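Local coordinates for glycoside hydrolase YxiA (Bacillus licheniformis, PDB 3LV4), which probably hydrolyses arabinan, as a calcium-binding family 43 glycoside hydrolase similar to endo-1,5-alpha-L-arabinosidases, at residues D245-A250 with S432-A437; E343-V348 with D410-R415; L64-E69 with Y117-I122. One frame throughout, in Å; residues are numbered along the deposited sequence.

Interaction 1. Residues D245-A250 with S432-A437. With CA (calcium ion), chain E.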
loop_
_atom_site.group_PDB
_atom_site.type_symbol
_atom_site.label_atom_id
_atom_site.label_comp_id
_atom_site.label_asym_id
_atom_site.label_seq_id
_atom_site.Cartn_x
_atom_site.Cartn_y
_atom_site.Cartn_z
ATOM N N ASP A 245 -2.264 -14.612 6.529
ATOM C CA ASP A 245 -1.554 -14.641 5.253
ATOM C C ASP A 245 -1.907 -15.922 4.489
ATOM O O ASP A 245 -2.816 -16.656 4.895
ATOM C CB ASP A 245 -0.033 -14.405 5.410
ATOM C CG ASP A 245 0.694 -15.530 6.147
ATOM O OD1 ASP A 245 0.141 -16.646 6.293
ATOM O OD2 ASP A 245 1.859 -15.291 6.553
ATOM N N ALA A 246 -1.229 -16.188 3.377
ATOM C CA ALA A 246 -1.652 -17.303 2.531
ATOM C C ALA A 246 -1.264 -18.684 3.085
ATOM O O ALA A 246 -1.751 -19.704 2.607
ATOM C CB ALA A 246 -1.175 -17.116 1.081
ATOM N N GLU A 247 -0.410 -18.703 4.106
ATOM C CA GLU A 247 -0.097 -19.928 4.837
ATOM C C GLU A 247 -0.991 -20.082 6.061
ATOM O O GLU A 247 -0.826 -21.018 6.849
ATOM C CB GLU A 247 1.369 -19.934 5.276
ATOM C CG GLU A 247 2.329 -20.201 4.130
ATOM C CD GLU A 247 3.782 -20.161 4.552
ATOM O OE1 GLU A 247 4.169 -19.246 5.307
ATOM O OE2 GLU A 247 4.550 -21.044 4.114
ATOM N N GLY A 248 -1.930 -19.156 6.235
ATOM C CA GLY A 248 -2.806 -19.203 7.389
ATOM C C GLY A 248 -2.161 -18.737 8.683
ATOM O O GLY A 248 -2.720 -18.945 9.771
ATOM N N HIS A 249 -0.989 -18.115 8.599
ATOM C CA HIS A 249 -0.414 -17.522 9.806
ATOM C C HIS A 249 -1.262 -16.336 10.246
ATOM O O HIS A 249 -1.752 -15.569 9.418
ATOM C CB HIS A 249 1.050 -17.110 9.600
ATOM C CG HIS A 249 1.935 -18.251 9.211
ATOM N ND1 HIS A 249 1.926 -19.458 9.883
ATOM C CD2 HIS A 249 2.837 -18.387 8.210
ATOM C CE1 HIS A 249 2.789 -20.280 9.319
ATOM N NE2 HIS A 249 3.357 -19.656 8.299
ATOM N N ALA A 250 -1.439 -16.204 11.555
ATOM C CA ALA A 250 -2.248 -15.128 12.121
ATOM C C ALA A 250 -1.415 -13.854 12.259
ATOM O O ALA A 250 -0.409 -13.842 12.965
ATOM C CB ALA A 250 -2.789 -15.546 13.468
ATOM N N SER A 432 2.769 -17.672 -4.532
ATOM C CA SER A 432 2.760 -18.977 -3.879
ATOM C C SER A 432 2.076 -18.891 -2.518
ATOM O O SER A 432 1.935 -17.803 -1.946
ATOM C CB SER A 432 4.191 -19.445 -3.643
ATOM O OG SER A 432 4.822 -18.577 -2.712
ATOM N N ARG A 433 1.680 -20.046 -1.987
ATOM C CA ARG A 433 1.122 -20.101 -0.640
ATOM C C ARG A 433 2.110 -19.490 0.354
ATOM O O ARG A 433 1.718 -18.853 1.345
ATOM C CB ARG A 433 0.816 -21.552 -0.252
ATOM C CG ARG A 433 0.107 -21.699 1.077
ATOM C CD ARG A 433 -0.388 -23.127 1.277
ATOM N NE ARG A 433 0.531 -23.937 2.061
ATOM C CZ ARG A 433 0.440 -25.260 2.165
ATOM N NH1 ARG A 433 -0.526 -25.910 1.521
ATOM N NH2 ARG A 433 1.315 -25.939 2.901
ATOM N N GLU A 434 3.393 -19.700 0.084
ATOM C CA GLU A 434 4.468 -19.218 0.948
ATOM C C GLU A 434 4.530 -17.692 1.030
ATOM O O GLU A 434 5.136 -17.129 1.946
ATOM C CB GLU A 434 5.809 -19.780 0.481
ATOM C CG GLU A 434 6.031 -21.251 0.874
ATOM C CD GLU A 434 5.342 -22.241 -0.053
ATOM O OE1 GLU A 434 4.784 -21.833 -1.094
ATOM O OE2 GLU A 434 5.376 -23.449 0.256
ATOM N N GLY A 435 3.909 -17.031 0.063
ATOM C CA GLY A 435 3.725 -15.594 0.124
ATOM C C GLY A 435 4.710 -14.785 -0.700
ATOM O O GLY A 435 4.861 -13.587 -0.458
ATOM N N ASP A 436 5.385 -15.420 -1.658
ATOM C CA ASP A 436 6.297 -14.679 -2.525
ATOM C C ASP A 436 5.741 -14.551 -3.938
ATOM O O ASP A 436 4.966 -15.407 -4.400
ATOM C CB ASP A 436 7.724 -15.265 -2.521
ATOM C CG ASP A 436 7.801 -16.645 -3.157
ATOM O OD1 ASP A 436 8.379 -16.763 -4.267
ATOM O OD2 ASP A 436 7.287 -17.612 -2.549
ATOM N N ALA A 437 6.110 -13.451 -4.594
ATOM C CA ALA A 437 5.584 -13.089 -5.910
ATOM C C ALA A 437 6.593 -13.302 -7.023
ATOM O O ALA A 437 7.780 -13.017 -6.860
ATOM C CB ALA A 437 5.150 -11.628 -5.907
HETATM CA CA CA E . 6.520 -20.099 5.581
HETATM O O HOH W 1 1.658 -16.399 2.767
HETATM O O HOH W 2 5.204 -21.517 7.279
HETATM O O HOH W 3 6.698 -18.325 3.747
HETATM O O HOH W 4 6.346 -18.269 7.271
HETATM O O HOH W 5 8.242 -21.081 7.355
HETATM O O HOH W 6 7.546 -22.037 4.308
#
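The carboxylate of Glu247 grips a calcium ion with both oxygens, OE1 at 2.5 Å and OE2 at 2.6 Å from the calcium. Five waters and one further atom complete the shell. One of these waters also donates to Glu434 O, 2.7 Å away. Another is hydrogen-bonded to His249 NE2, in the plane of the imidazole ring. Glu247 CG, anti to the carbonyl carbon (chi1 -74°), comes to 3.2 Å from Arg433 O, and the extended chain beyond it carries the carboxylate to the calcium. The side chains of Glu247 and Glu434 cross obliquely, with Glu247 OE2 near Glu434 CG and the carboxylate planes 59° apart. An alanine at Glu247 would probably weaken or lose the calcium, and with it the water link to Glu434 O. Two type I beta turns meet here, Asp245-Gly248 and Ser432-Gly435. The first belongs to the family 43 catalytic region, the second to a hairpin loop of the C-terminal lipocalin-like region. No direct hydrogen bond joins them. A water donates to Arg433 O and accepts a weak bond from Ala246 N. Beside it, Ala246 CB sits 3.4 Å from Arg433 O, and Arg433 CG packs on Ala246 O. At the start of the first turn, Asp245 OD1 accepts from His249 N at 3.0 Å from above the carboxylate plane, and from Glu247 N more weakly. Asp245 OD2 is held by Gly271 N. In the second turn Ser432 OG donates to Asp436 OD2 at 2.7 Å, and Lys407 forms a salt bridge with the same oxygen.

Interaction 2. Residues E343-V348 with D410-R415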
loop_
_atom_site.group_PDB
_atom_site.type_symbol
_atom_site.label_atom_id
_atom_site.label_comp_id
_atom_site.label_asym_id
_atom_site.label_seq_id
_atom_site.Cartn_x
_atom_site.Cartn_y
_atom_site.Cartn_z
ATOM N N GLU A 343 -4.869 -0.612 -19.818
ATOM C CA GLU A 343 -5.034 -1.993 -20.270
ATOM C C GLU A 343 -6.122 -2.709 -19.479
ATOM O O GLU A 343 -6.441 -2.333 -18.352
ATOM C CB GLU A 343 -3.709 -2.767 -20.159
ATOM C CG GLU A 343 -3.355 -3.239 -18.745
ATOM C CD GLU A 343 -2.773 -2.147 -17.862
ATOM O OE1 GLU A 343 -2.474 -1.044 -18.372
ATOM O OE2 GLU A 343 -2.615 -2.398 -16.646
ATOM N N LYS A 344 -6.696 -3.745 -20.073
ATOM C CA LYS A 344 -7.695 -4.535 -19.372
ATOM C C LYS A 344 -7.459 -6.015 -19.605
ATOM O O LYS A 344 -6.778 -6.400 -20.556
ATOM C CB LYS A 344 -9.107 -4.148 -19.815
ATOM C CG LYS A 344 -9.403 -4.454 -21.261
ATOM C CD LYS A 344 -10.787 -3.947 -21.632
ATOM C CE LYS A 344 -11.140 -4.296 -23.067
ATOM N NZ LYS A 344 -12.511 -3.824 -23.437
ATOM N N LEU A 345 -8.015 -6.835 -18.718
ATOM C CA LEU A 345 -7.915 -8.280 -18.843
ATOM C C LEU A 345 -8.591 -8.740 -20.122
ATOM O O LEU A 345 -9.626 -8.200 -20.515
ATOM C CB LEU A 345 -8.542 -8.971 -17.633
ATOM C CG LEU A 345 -7.676 -8.952 -16.372
ATOM C CD1 LEU A 345 -8.482 -9.390 -15.164
ATOM C CD2 LEU A 345 -6.458 -9.841 -16.566
ATOM N N GLU A 346 -7.989 -9.737 -20.759
ATOM C CA GLU A 346 -8.482 -10.298 -22.006
ATOM C C GLU A 346 -8.316 -11.809 -21.995
ATOM O O GLU A 346 -7.605 -12.366 -21.154
ATOM C CB GLU A 346 -7.671 -9.757 -23.179
ATOM C CG GLU A 346 -7.568 -8.251 -23.275
ATOM C CD GLU A 346 -6.488 -7.833 -24.260
ATOM O OE1 GLU A 346 -5.311 -8.203 -24.048
ATOM O OE2 GLU A 346 -6.815 -7.150 -25.248
ATOM N N LYS A 347 -8.951 -12.473 -22.951
ATOM C CA LYS A 347 -8.735 -13.899 -23.134
ATOM C C LYS A 347 -7.392 -14.085 -23.828
ATOM O O LYS A 347 -7.142 -13.490 -24.870
ATOM C CB LYS A 347 -9.859 -14.521 -23.972
ATOM C CG LYS A 347 -9.745 -16.040 -24.144
ATOM C CD LYS A 347 -11.046 -16.665 -24.675
ATOM C CE LYS A 347 -11.388 -16.156 -26.065
ATOM N NZ LYS A 347 -12.543 -16.882 -26.683
ATOM N N VAL A 348 -6.520 -14.899 -23.248
ATOM C CA VAL A 348 -5.271 -15.241 -23.913
ATOM C C VAL A 348 -5.273 -16.710 -24.301
ATOM O O VAL A 348 -5.890 -17.541 -23.641
ATOM C CB VAL A 348 -4.047 -14.938 -23.028
ATOM C CG1 VAL A 348 -4.075 -13.501 -22.573
ATOM C CG2 VAL A 348 -4.003 -15.884 -21.840
ATOM N N ASP A 410 0.219 -19.240 -8.411
ATOM C CA ASP A 410 -1.031 -19.017 -9.122
ATOM C C ASP A 410 -1.131 -17.549 -9.463
ATOM O O ASP A 410 -0.976 -16.693 -8.589
ATOM C CB ASP A 410 -2.214 -19.421 -8.239
ATOM C CG ASP A 410 -2.320 -20.925 -8.080
ATOM O OD1 ASP A 410 -2.739 -21.584 -9.050
ATOM O OD2 ASP A 410 -1.975 -21.450 -7.000
ATOM N N GLY A 411 -1.394 -17.242 -10.725
ATOM C CA GLY A 411 -1.425 -15.851 -11.128
ATOM C C GLY A 411 -2.260 -15.583 -12.353
ATOM O O GLY A 411 -3.109 -16.397 -12.744
ATOM N N VAL A 412 -2.010 -14.422 -12.955
ATOM C CA VAL A 412 -2.829 -13.918 -14.046
ATOM C C VAL A 412 -1.940 -13.342 -15.147
ATOM O O VAL A 412 -0.930 -12.686 -14.849
ATOM C CB VAL A 412 -3.808 -12.826 -13.533
ATOM C CG1 VAL A 412 -4.743 -12.384 -14.650
ATOM C CG2 VAL A 412 -4.631 -13.353 -12.354
ATOM N N PHE A 413 -2.299 -13.614 -16.406
ATOM C CA PHE A 413 -1.652 -13.017 -17.584
ATOM C C PHE A 413 -2.325 -11.690 -17.947
ATOM O O PHE A 413 -3.550 -11.561 -17.860
ATOM C CB PHE A 413 -1.798 -13.932 -18.813
ATOM C CG PHE A 413 -0.898 -15.149 -18.828
ATOM C CD1 PHE A 413 0.463 -15.029 -19.063
ATOM C CD2 PHE A 413 -1.439 -16.425 -18.690
ATOM C CE1 PHE A 413 1.282 -16.156 -19.115
ATOM C CE2 PHE A 413 -0.630 -17.559 -18.742
ATOM C CZ PHE A 413 0.731 -17.426 -18.957
ATOM N N LEU A 414 -1.539 -10.718 -18.399
ATOM C CA LEU A 414 -2.081 -9.419 -18.782
ATOM C C LEU A 414 -1.187 -8.757 -19.819
ATOM O O LEU A 414 0.020 -8.629 -19.605
ATOM C CB LEU A 414 -2.181 -8.511 -17.556
ATOM C CG LEU A 414 -2.764 -7.116 -17.795
ATOM C CD1 LEU A 414 -4.243 -7.212 -18.253
ATOM C CD2 LEU A 414 -2.614 -6.231 -16.552
ATOM N N ARG A 415 -1.763 -8.333 -20.942
ATOM C CA ARG A 415 -1.001 -7.535 -21.899
ATOM C C ARG A 415 -0.857 -6.114 -21.372
ATOM O O ARG A 415 -1.833 -5.497 -20.954
ATOM C CB ARG A 415 -1.686 -7.503 -23.266
ATOM C CG ARG A 415 -1.734 -8.830 -23.976
ATOM C CD ARG A 415 -2.313 -8.652 -25.381
ATOM N NE ARG A 415 -2.406 -9.911 -26.116
ATOM C CZ ARG A 415 -3.361 -10.819 -25.928
ATOM N NH1 ARG A 415 -4.301 -10.618 -25.010
ATOM N NH2 ARG A 415 -3.371 -11.937 -26.646
HETATM O O HOH W 7 -4.513 -8.740 -21.591
HETATM O O HOH W 8 -4.556 -6.066 -21.929
HETATM O O HOH W 9 -5.358 -10.791 -19.939
#
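Arg415 has CG anti to its carbonyl carbon (chi1 -66°) and then runs extended to NE. Glu346 leaves its backbone with the same first torsion (chi1 -53°) and is also extended beyond CG. The two chains cross at about a right angle and meet in a salt bridge. The contact lies within the C-terminal lipocalin-like region, where the loop 343-348 crosses the long antiparallel strand 407-418. Arg415 NH1 donates to Glu346 OE1 at 2.8 Å, approaching from above the carboxylate plane. One nitrogen meets one oxygen, and the guanidinium and carboxylate planes stand 85° apart. Arg415 NH2 has a second acidic partner, Asp352, which helps fix the rotation of the guanidinium. Val348 CG1 lies beside Arg415 NH1. In a separate apolar contact, Leu345 CD2 touches Val412 CG1 at 3.6 Å and Leu414 CD1 at 3.8 Å, and Leu326 of strand 319-327 packs on all three residues. Val348 CG2 lies 4.1 Å from Phe413 CD2, with Met426 against both side chains. At the other end of the loop, Glu343 lays CB and CG against Arg415 O, while its OE1 accepts from Ala341 N. Waters also link the segments. One accepts from Arg415 N and lies 2.6 Å from Glu346 OE1, to which it can donate. Another accepts from Glu346 N at 3.0 Å and is placed to donate to Phe413 O.

Interaction 3. Residues L64-E69 with Y117-I122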
loop_
_atom_site.group_PDB
_atom_site.type_symbol
_atom_site.label_atom_id
_atom_site.label_comp_id
_atom_site.label_asym_id
_atom_site.label_seq_id
_atom_site.Cartn_x
_atom_site.Cartn_y
_atom_site.Cartn_z
ATOM N N LEU A 64 -3.471 23.952 12.713
ATOM C CA LEU A 64 -3.118 22.707 13.376
ATOM C C LEU A 64 -2.029 22.926 14.418
ATOM O O LEU A 64 -1.257 22.010 14.713
ATOM C CB LEU A 64 -2.652 21.666 12.343
ATOM C CG LEU A 64 -3.605 21.408 11.169
ATOM C CD1 LEU A 64 -3.106 20.229 10.311
ATOM C CD2 LEU A 64 -5.024 21.157 11.672
ATOM N N LYS A 65 -1.967 24.135 14.977
ATOM C CA LYS A 65 -0.873 24.471 15.884
ATOM C C LYS A 65 -0.707 23.469 17.025
ATOM O O LYS A 65 0.421 23.169 17.410
ATOM C CB LYS A 65 -1.009 25.893 16.442
ATOM C CG LYS A 65 -2.210 26.097 17.339
ATOM C CD LYS A 65 -2.379 27.576 17.699
ATOM C CE LYS A 65 -3.681 27.823 18.447
ATOM N NZ LYS A 65 -3.908 29.274 18.699
ATOM N N GLU A 66 -1.814 22.949 17.562
ATOM C CA GLU A 66 -1.713 22.046 18.708
ATOM C C GLU A 66 -0.972 20.779 18.325
ATOM O O GLU A 66 -0.254 20.192 19.138
ATOM C CB GLU A 66 -3.089 21.687 19.285
ATOM C CG GLU A 66 -3.756 22.791 20.082
ATOM C CD GLU A 66 -4.607 23.714 19.219
ATOM O OE1 GLU A 66 -4.773 23.434 18.005
ATOM O OE2 GLU A 66 -5.114 24.719 19.764
ATOM N N THR A 67 -1.140 20.366 17.076
ATOM C CA THR A 67 -0.521 19.142 16.585
ATOM C C THR A 67 0.974 19.361 16.347
ATOM O O THR A 67 1.808 18.549 16.756
ATOM C CB THR A 67 -1.232 18.652 15.300
ATOM O OG1 THR A 67 -2.512 18.132 15.660
ATOM C CG2 THR A 67 -0.427 17.549 14.597
ATOM N N PHE A 68 1.323 20.471 15.708
ATOM C CA PHE A 68 2.737 20.781 15.541
ATOM C C PHE A 68 3.432 20.944 16.892
ATOM O O PHE A 68 4.577 20.523 17.060
ATOM C CB PHE A 68 2.952 22.005 14.651
ATOM C CG PHE A 68 2.449 21.825 13.252
ATOM C CD1 PHE A 68 2.978 20.831 12.432
ATOM C CD2 PHE A 68 1.453 22.651 12.749
ATOM C CE1 PHE A 68 2.505 20.655 11.140
ATOM C CE2 PHE A 68 0.980 22.488 11.456
ATOM C CZ PHE A 68 1.501 21.486 10.650
ATOM N N GLU A 69 2.739 21.534 17.862
ATOM C CA GLU A 69 3.329 21.741 19.183
ATOM C C GLU A 69 3.559 20.433 19.926
ATOM O O GLU A 69 4.590 20.267 20.586
ATOM C CB GLU A 69 2.458 22.657 20.042
ATOM C CG GLU A 69 2.380 24.093 19.542
ATOM C CD GLU A 69 1.391 24.928 20.346
ATOM O OE1 GLU A 69 0.844 24.406 21.346
ATOM O OE2 GLU A 69 1.160 26.100 19.972
ATOM N N TYR A 117 -9.511 22.726 4.632
ATOM C CA TYR A 117 -9.920 21.833 5.711
ATOM C C TYR A 117 -9.895 22.597 7.026
ATOM O O TYR A 117 -8.977 23.390 7.271
ATOM C CB TYR A 117 -9.012 20.593 5.756
ATOM C CG TYR A 117 -9.301 19.660 4.606
ATOM C CD1 TYR A 117 -8.834 19.937 3.326
ATOM C CD2 TYR A 117 -10.081 18.527 4.789
ATOM C CE1 TYR A 117 -9.117 19.087 2.262
ATOM C CE2 TYR A 117 -10.371 17.676 3.738
ATOM C CZ TYR A 117 -9.896 17.967 2.475
ATOM O OH TYR A 117 -10.191 17.125 1.424
ATOM N N LYS A 118 -10.921 22.380 7.849
ATOM C CA LYS A 118 -11.026 23.037 9.151
ATOM C C LYS A 118 -10.898 22.045 10.297
ATOM O O LYS A 118 -11.581 21.023 10.342
ATOM C CB LYS A 118 -12.327 23.825 9.274
ATOM C CG LYS A 118 -12.349 25.067 8.402
ATOM C CD LYS A 118 -11.276 26.082 8.818
ATOM C CE LYS A 118 -11.473 26.555 10.254
ATOM N NZ LYS A 118 -10.414 27.505 10.685
ATOM N N ASN A 119 -10.007 22.369 11.217
ATOM C CA ASN A 119 -9.673 21.500 12.336
ATOM C C ASN A 119 -10.872 21.262 13.252
ATOM O O ASN A 119 -11.562 22.213 13.640
ATOM C CB ASN A 119 -8.507 22.127 13.115
ATOM C CG ASN A 119 -8.067 21.287 14.299
ATOM O OD1 ASN A 119 -7.683 21.818 15.351
ATOM N ND2 ASN A 119 -8.114 19.982 14.140
ATOM N N LYS A 120 -11.124 19.995 13.582
ATOM C CA LYS A 120 -12.158 19.646 14.550
ATOM C C LYS A 120 -11.536 19.152 15.849
ATOM O O LYS A 120 -12.239 18.945 16.849
ATOM C CB LYS A 120 -13.103 18.580 13.986
ATOM C CG LYS A 120 -13.918 19.047 12.786
ATOM C CD LYS A 120 -14.970 18.009 12.396
ATOM C CE LYS A 120 -15.915 17.683 13.548
ATOM N NZ LYS A 120 -16.897 16.609 13.193
ATOM N N GLY A 121 -10.222 18.942 15.833
ATOM C CA GLY A 121 -9.504 18.571 17.041
ATOM C C GLY A 121 -8.677 17.297 16.976
ATOM O O GLY A 121 -8.929 16.400 16.158
ATOM N N ILE A 122 -7.678 17.236 17.858
ATOM C CA ILE A 122 -6.878 16.038 18.086
ATOM C C ILE A 122 -7.682 15.024 18.887
ATOM O O ILE A 122 -8.365 15.398 19.849
ATOM C CB ILE A 122 -5.620 16.389 18.905
ATOM C CG1 ILE A 122 -4.728 17.375 18.125
ATOM C CG2 ILE A 122 -4.875 15.111 19.323
ATOM C CD1 ILE A 122 -3.587 17.977 18.943
HETATM O O HOH W 10 -6.138 21.106 17.620
#
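Leu64 is the N-cap of the short helix 65-71, which lies against strand 118-126, the edge strand of a four-stranded antiparallel blade in the five-bladed beta-propeller of family 43. Over 65-69 and 118-122 the axes run in roughly the same sense, 30° apart, with a closest approach of 9.0 Å. Leu64 O accepts from both Thr67 N and Phe68 N and so starts the helix. Its side chain reaches the strand through CD2, 3.9 Å from Asn119 CB, and also rests on Tyr93 of the same blade. Glu66 points its CB at the strand and bends at chi2 (89°). A water donates to its OE1 at 2.7 Å and to Asn119 OD1 at 2.8 Å, bridging the two side chains. The other end of the Asn119 amide turns into the blade, where ND2 gives a weak hydrogen bond to Leu107 O. This same Leu107 faces Lys120 and Gly121 in a classic beta bulge between Asn119 and Ile122. Glu66 CB also meets the tip of Ile122, with CD1 3.8 Å away. Thr67 follows, its side chain crossing Ile122 obliquely. Its OG1 lies against two carbons of that chain, 3.4 Å from Ile122 CG1 and 3.5 Å from Ile122 CD1.

From the N terminus, interaction 3 closes first. Its loop, from 64-69 to 117-122, lies wholly within the family 43 region and ties a short helix to the edge of one propeller blade. Interaction 1 opens later, at 245-250, and closes only at 432-437. It thus joins the catalytic region to the C-terminal lipocalin-like region. Interaction 2 is nested inside that long loop and links two parts of the C-terminal region, 343-348 and 410-415. Interactions 1 and 2 come within about 5 Å at their nearest atoms without touching. Interaction 3 lies across the chain's centre from both, its own centre about 40 Å from that of interaction 1.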